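Local coordinates for protein epoxyqueuosine reductase (Streptococcus thermophilus, PDB 5D6S) that belongs to the epoxyqueuosine reductase (QueG) family and binds cobalamin together with two iron-sulfur clusters, at residues E251-C263 with L321-H333. Sequence-based numbering, arbitrary orientation.
With SF4 (iron/sulfur cluster), chain G.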
# COMPACT_ATOMS: atom_id res chain seq x y z
N GLU A 251 -19.43 3.72 1.29
CA GLU A 251 -18.76 5.00 1.35
C GLU A 251 -17.49 5.05 0.50
O GLU A 251 -17.20 6.07 -0.14
CB GLU A 251 -18.40 5.34 2.79
CG GLU A 251 -17.73 6.71 2.96
CD GLU A 251 -17.29 6.99 4.39
OE1 GLU A 251 -17.81 6.33 5.34
OE2 GLU A 251 -16.41 7.87 4.56
N PHE A 252 -16.71 3.98 0.55
CA PHE A 252 -15.36 4.01 -0.04
C PHE A 252 -15.33 3.73 -1.52
O PHE A 252 -14.35 4.04 -2.17
CB PHE A 252 -14.43 3.05 0.68
CG PHE A 252 -14.47 3.19 2.15
CD1 PHE A 252 -14.09 4.36 2.75
CD2 PHE A 252 -14.91 2.15 2.94
CE1 PHE A 252 -14.13 4.51 4.13
CE2 PHE A 252 -14.96 2.28 4.32
CZ PHE A 252 -14.57 3.47 4.91
N ARG A 253 -16.40 3.15 -2.06
CA ARG A 253 -16.47 2.78 -3.46
C ARG A 253 -16.26 3.99 -4.36
O ARG A 253 -15.35 4.02 -5.21
CB ARG A 253 -17.80 2.12 -3.77
CG ARG A 253 -18.04 0.82 -2.98
CD ARG A 253 -19.37 0.17 -3.30
NE ARG A 253 -19.72 -0.88 -2.35
CZ ARG A 253 -20.87 -1.53 -2.34
NH1 ARG A 253 -21.80 -1.30 -3.24
NH2 ARG A 253 -21.09 -2.45 -1.44
N LYS A 254 -17.11 5.00 -4.16
CA LYS A 254 -17.02 6.23 -4.95
C LYS A 254 -15.63 6.87 -4.81
O LYS A 254 -15.05 7.38 -5.77
CB LYS A 254 -18.11 7.18 -4.49
CG LYS A 254 -18.51 8.21 -5.51
CD LYS A 254 -19.56 9.15 -4.91
CE LYS A 254 -19.74 10.41 -5.75
NZ LYS A 254 -20.70 11.35 -5.12
N LYS A 255 -15.06 6.76 -3.62
CA LYS A 255 -13.84 7.47 -3.30
C LYS A 255 -12.54 6.89 -3.82
O LYS A 255 -11.54 7.62 -3.89
CB LYS A 255 -13.73 7.66 -1.79
CG LYS A 255 -14.95 8.36 -1.21
CD LYS A 255 -14.72 8.74 0.24
CE LYS A 255 -15.88 9.55 0.77
NZ LYS A 255 -15.74 9.82 2.22
N ILE A 256 -12.49 5.61 -4.14
CA ILE A 256 -11.25 5.06 -4.70
C ILE A 256 -11.12 5.50 -6.15
O ILE A 256 -10.07 5.27 -6.77
CB ILE A 256 -11.11 3.53 -4.61
CG1 ILE A 256 -12.16 2.81 -5.45
CG2 ILE A 256 -11.25 3.06 -3.18
CD1 ILE A 256 -11.87 1.33 -5.64
N LYS A 257 -12.15 6.18 -6.66
CA LYS A 257 -12.17 6.67 -8.05
C LYS A 257 -11.75 5.55 -8.95
O LYS A 257 -12.43 4.53 -8.99
CB LYS A 257 -11.30 7.91 -8.21
CG LYS A 257 -11.84 9.15 -7.50
CD LYS A 257 -11.12 10.40 -7.97
CE LYS A 257 -11.96 11.66 -7.81
NZ LYS A 257 -12.09 12.08 -6.40
N THR A 258 -10.59 5.67 -9.58
CA THR A 258 -10.07 4.59 -10.44
C THR A 258 -8.80 3.96 -9.88
O THR A 258 -8.16 3.17 -10.52
CB THR A 258 -9.77 5.11 -11.87
OG1 THR A 258 -8.78 6.15 -11.81
CG2 THR A 258 -11.04 5.66 -12.50
N VAL A 259 -8.44 4.32 -8.66
CA VAL A 259 -7.25 3.77 -8.02
C VAL A 259 -7.62 2.44 -7.39
O VAL A 259 -8.23 2.42 -6.31
CB VAL A 259 -6.67 4.72 -6.95
CG1 VAL A 259 -5.40 4.13 -6.37
CG2 VAL A 259 -6.33 6.08 -7.55
N ILE A 260 -7.25 1.35 -8.06
CA ILE A 260 -7.67 0.01 -7.66
C ILE A 260 -6.74 -0.69 -6.69
O ILE A 260 -6.98 -1.82 -6.30
CB ILE A 260 -7.87 -0.93 -8.87
CG1 ILE A 260 -6.55 -1.24 -9.54
CG2 ILE A 260 -8.90 -0.35 -9.83
CD1 ILE A 260 -6.67 -2.13 -10.77
N TYR A 261 -5.68 -0.02 -6.29
CA TYR A 261 -4.77 -0.55 -5.26
C TYR A 261 -3.98 0.58 -4.59
O TYR A 261 -3.28 1.34 -5.25
CB TYR A 261 -3.79 -1.58 -5.83
CG TYR A 261 -3.06 -2.32 -4.74
CD1 TYR A 261 -3.68 -3.33 -4.04
CD2 TYR A 261 -1.76 -1.96 -4.37
CE1 TYR A 261 -3.04 -3.99 -3.00
CE2 TYR A 261 -1.10 -2.63 -3.35
CZ TYR A 261 -1.76 -3.64 -2.66
OH TYR A 261 -1.15 -4.30 -1.60
N GLY A 262 -4.12 0.71 -3.28
CA GLY A 262 -3.43 1.76 -2.54
C GLY A 262 -4.09 3.12 -2.72
O GLY A 262 -5.11 3.26 -3.40
N CYS A 263 -3.49 4.10 -2.03
CA CYS A 263 -3.87 5.48 -2.09
C CYS A 263 -2.59 6.29 -1.89
O CYS A 263 -1.80 6.00 -0.99
CB CYS A 263 -4.91 5.78 -1.01
SG CYS A 263 -5.44 7.49 -0.83
N LEU A 321 -8.47 -7.17 -6.32
CA LEU A 321 -8.23 -6.25 -7.43
C LEU A 321 -9.36 -6.24 -8.44
O LEU A 321 -9.75 -5.18 -8.88
CB LEU A 321 -6.90 -6.57 -8.11
CG LEU A 321 -5.71 -6.58 -7.15
CD1 LEU A 321 -4.43 -6.84 -7.90
CD2 LEU A 321 -5.61 -5.24 -6.42
N GLN A 322 -9.91 -7.40 -8.78
CA GLN A 322 -11.01 -7.44 -9.74
C GLN A 322 -12.27 -6.79 -9.15
O GLN A 322 -12.99 -6.08 -9.85
CB GLN A 322 -11.27 -8.85 -10.23
CG GLN A 322 -10.11 -9.35 -11.10
CD GLN A 322 -10.26 -10.77 -11.61
OE1 GLN A 322 -10.92 -11.60 -10.98
NE2 GLN A 322 -9.63 -11.06 -12.74
N ARG A 323 -12.51 -7.00 -7.85
CA ARG A 323 -13.57 -6.27 -7.18
C ARG A 323 -13.37 -4.76 -7.41
O ARG A 323 -14.29 -4.05 -7.77
CB ARG A 323 -13.61 -6.58 -5.65
CG ARG A 323 -14.27 -5.45 -4.86
CD ARG A 323 -14.69 -5.74 -3.44
NE ARG A 323 -13.74 -5.71 -2.30
CZ ARG A 323 -12.48 -5.29 -2.28
NH1 ARG A 323 -11.84 -4.80 -3.34
NH2 ARG A 323 -11.82 -5.39 -1.15
N ASN A 324 -12.15 -4.29 -7.12
CA ASN A 324 -11.83 -2.87 -7.22
C ASN A 324 -11.99 -2.36 -8.65
O ASN A 324 -12.44 -1.24 -8.87
CB ASN A 324 -10.40 -2.60 -6.76
CG ASN A 324 -10.19 -2.95 -5.30
OD1 ASN A 324 -11.15 -3.06 -4.54
ND2 ASN A 324 -8.94 -3.11 -4.90
N ALA A 325 -11.65 -3.20 -9.61
CA ALA A 325 -11.75 -2.84 -10.99
C ALA A 325 -13.19 -2.65 -11.38
O ALA A 325 -13.52 -1.74 -12.15
CB ALA A 325 -11.08 -3.90 -11.87
N ILE A 326 -14.07 -3.51 -10.86
CA ILE A 326 -15.52 -3.34 -11.09
C ILE A 326 -15.95 -2.00 -10.52
O ILE A 326 -16.70 -1.25 -11.14
CB ILE A 326 -16.33 -4.47 -10.46
CG1 ILE A 326 -16.10 -5.75 -11.26
CG2 ILE A 326 -17.81 -4.12 -10.47
CD1 ILE A 326 -16.46 -6.98 -10.49
N ILE A 327 -15.40 -1.67 -9.37
CA ILE A 327 -15.72 -0.40 -8.77
C ILE A 327 -15.24 0.76 -9.64
O ILE A 327 -15.94 1.77 -9.78
CB ILE A 327 -15.19 -0.31 -7.35
CG1 ILE A 327 -15.96 -1.31 -6.47
CG2 ILE A 327 -15.36 1.10 -6.81
CD1 ILE A 327 -15.32 -1.61 -5.13
N ALA A 328 -14.03 0.64 -10.18
CA ALA A 328 -13.48 1.69 -11.03
C ALA A 328 -14.38 1.88 -12.23
O ALA A 328 -14.79 3.01 -12.54
CB ALA A 328 -12.08 1.31 -11.49
N LEU A 329 -14.70 0.78 -12.90
CA LEU A 329 -15.63 0.83 -14.03
C LEU A 329 -16.96 1.52 -13.68
O LEU A 329 -17.50 2.26 -14.49
CB LEU A 329 -15.90 -0.56 -14.57
CG LEU A 329 -14.70 -1.12 -15.29
CD1 LEU A 329 -14.95 -2.59 -15.59
CD2 LEU A 329 -14.41 -0.35 -16.56
N ALA A 330 -17.47 1.27 -12.48
CA ALA A 330 -18.68 1.95 -12.08
C ALA A 330 -18.43 3.46 -11.88
O ALA A 330 -19.22 4.29 -12.29
CB ALA A 330 -19.23 1.32 -10.82
N ASN A 331 -17.31 3.80 -11.25
CA ASN A 331 -16.93 5.20 -11.08
C ASN A 331 -16.68 5.96 -12.38
O ASN A 331 -16.89 7.17 -12.44
CB ASN A 331 -15.69 5.30 -10.18
CG ASN A 331 -16.03 5.05 -8.74
OD1 ASN A 331 -17.21 5.13 -8.34
ND2 ASN A 331 -15.01 4.73 -7.94
N LEU A 332 -16.26 5.26 -13.43
CA LEU A 332 -16.19 5.83 -14.76
C LEU A 332 -17.51 5.81 -15.56
O LEU A 332 -17.52 6.27 -16.70
CB LEU A 332 -15.14 5.11 -15.59
CG LEU A 332 -13.73 5.23 -15.03
CD1 LEU A 332 -12.82 4.20 -15.67
CD2 LEU A 332 -13.19 6.64 -15.24
N HIS A 333 -18.61 5.29 -14.98
CA HIS A 333 -19.89 5.15 -15.71
C HIS A 333 -19.77 4.46 -17.08
O HIS A 333 -20.46 4.83 -18.04
CB HIS A 333 -20.52 6.53 -15.89
CG HIS A 333 -20.56 7.32 -14.63
ND1 HIS A 333 -21.48 7.07 -13.64
CD2 HIS A 333 -19.77 8.32 -14.18
CE1 HIS A 333 -21.26 7.89 -12.63
NE2 HIS A 333 -20.23 8.66 -12.93
FE1 SF4 G . -5.12 6.69 3.53
FE2 SF4 G . -5.50 8.04 1.36
FE3 SF4 G . -3.60 8.73 3.02
FE4 SF4 G . -6.06 9.13 3.65
S1 SF4 G . -5.01 9.97 2.06
S2 SF4 G . -4.56 8.26 4.82
S3 SF4 G . -6.95 7.41 2.71
S4 SF4 G . -3.77 6.93 1.92
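Asn331, in the last turn of helix 318-331, spends both N-H groups of its amide on main-chain carbonyls of the facing segment. ND2 lies 2.8 Å from Arg253 O and 2.8 Å from Lys257 O, and both bonds are nearly straight (173° and 177°). Both oxygens lie in the amide plane, which fixes the rotation of the group; Lys257 O receives its bond on a lone pair. Asparagine suits the place because one short side chain can tie the helical turn to the beta turn of 256-259. Two turns earlier, Asn324 ND2 reaches Ile260 O at 2.7 Å, less straight and from above the carbonyl plane, and also bonds Thr242 O. Between these polar ties, Ile256 CD1 packs on Ile327 CG2 at 3.7 Å, the two side chains crossing at about a right angle. Ala328, with no more than a methyl, lets the chain at Thr258 come close, the two CA atoms 4.5 Å apart. With CG2 of Ile260 anti to the carbonyl carbon, that methyl is turned onto Asn324 O, Ala325 CA and Ala328 CB. Beyond, Cys263 SG binds an iron of one iron-sulfur cluster. Helix 238-243 packs against Ile256 and Cys263, while helix 351-364 touches Ile327 and helix 293-296 covers Leu321 and Ala325.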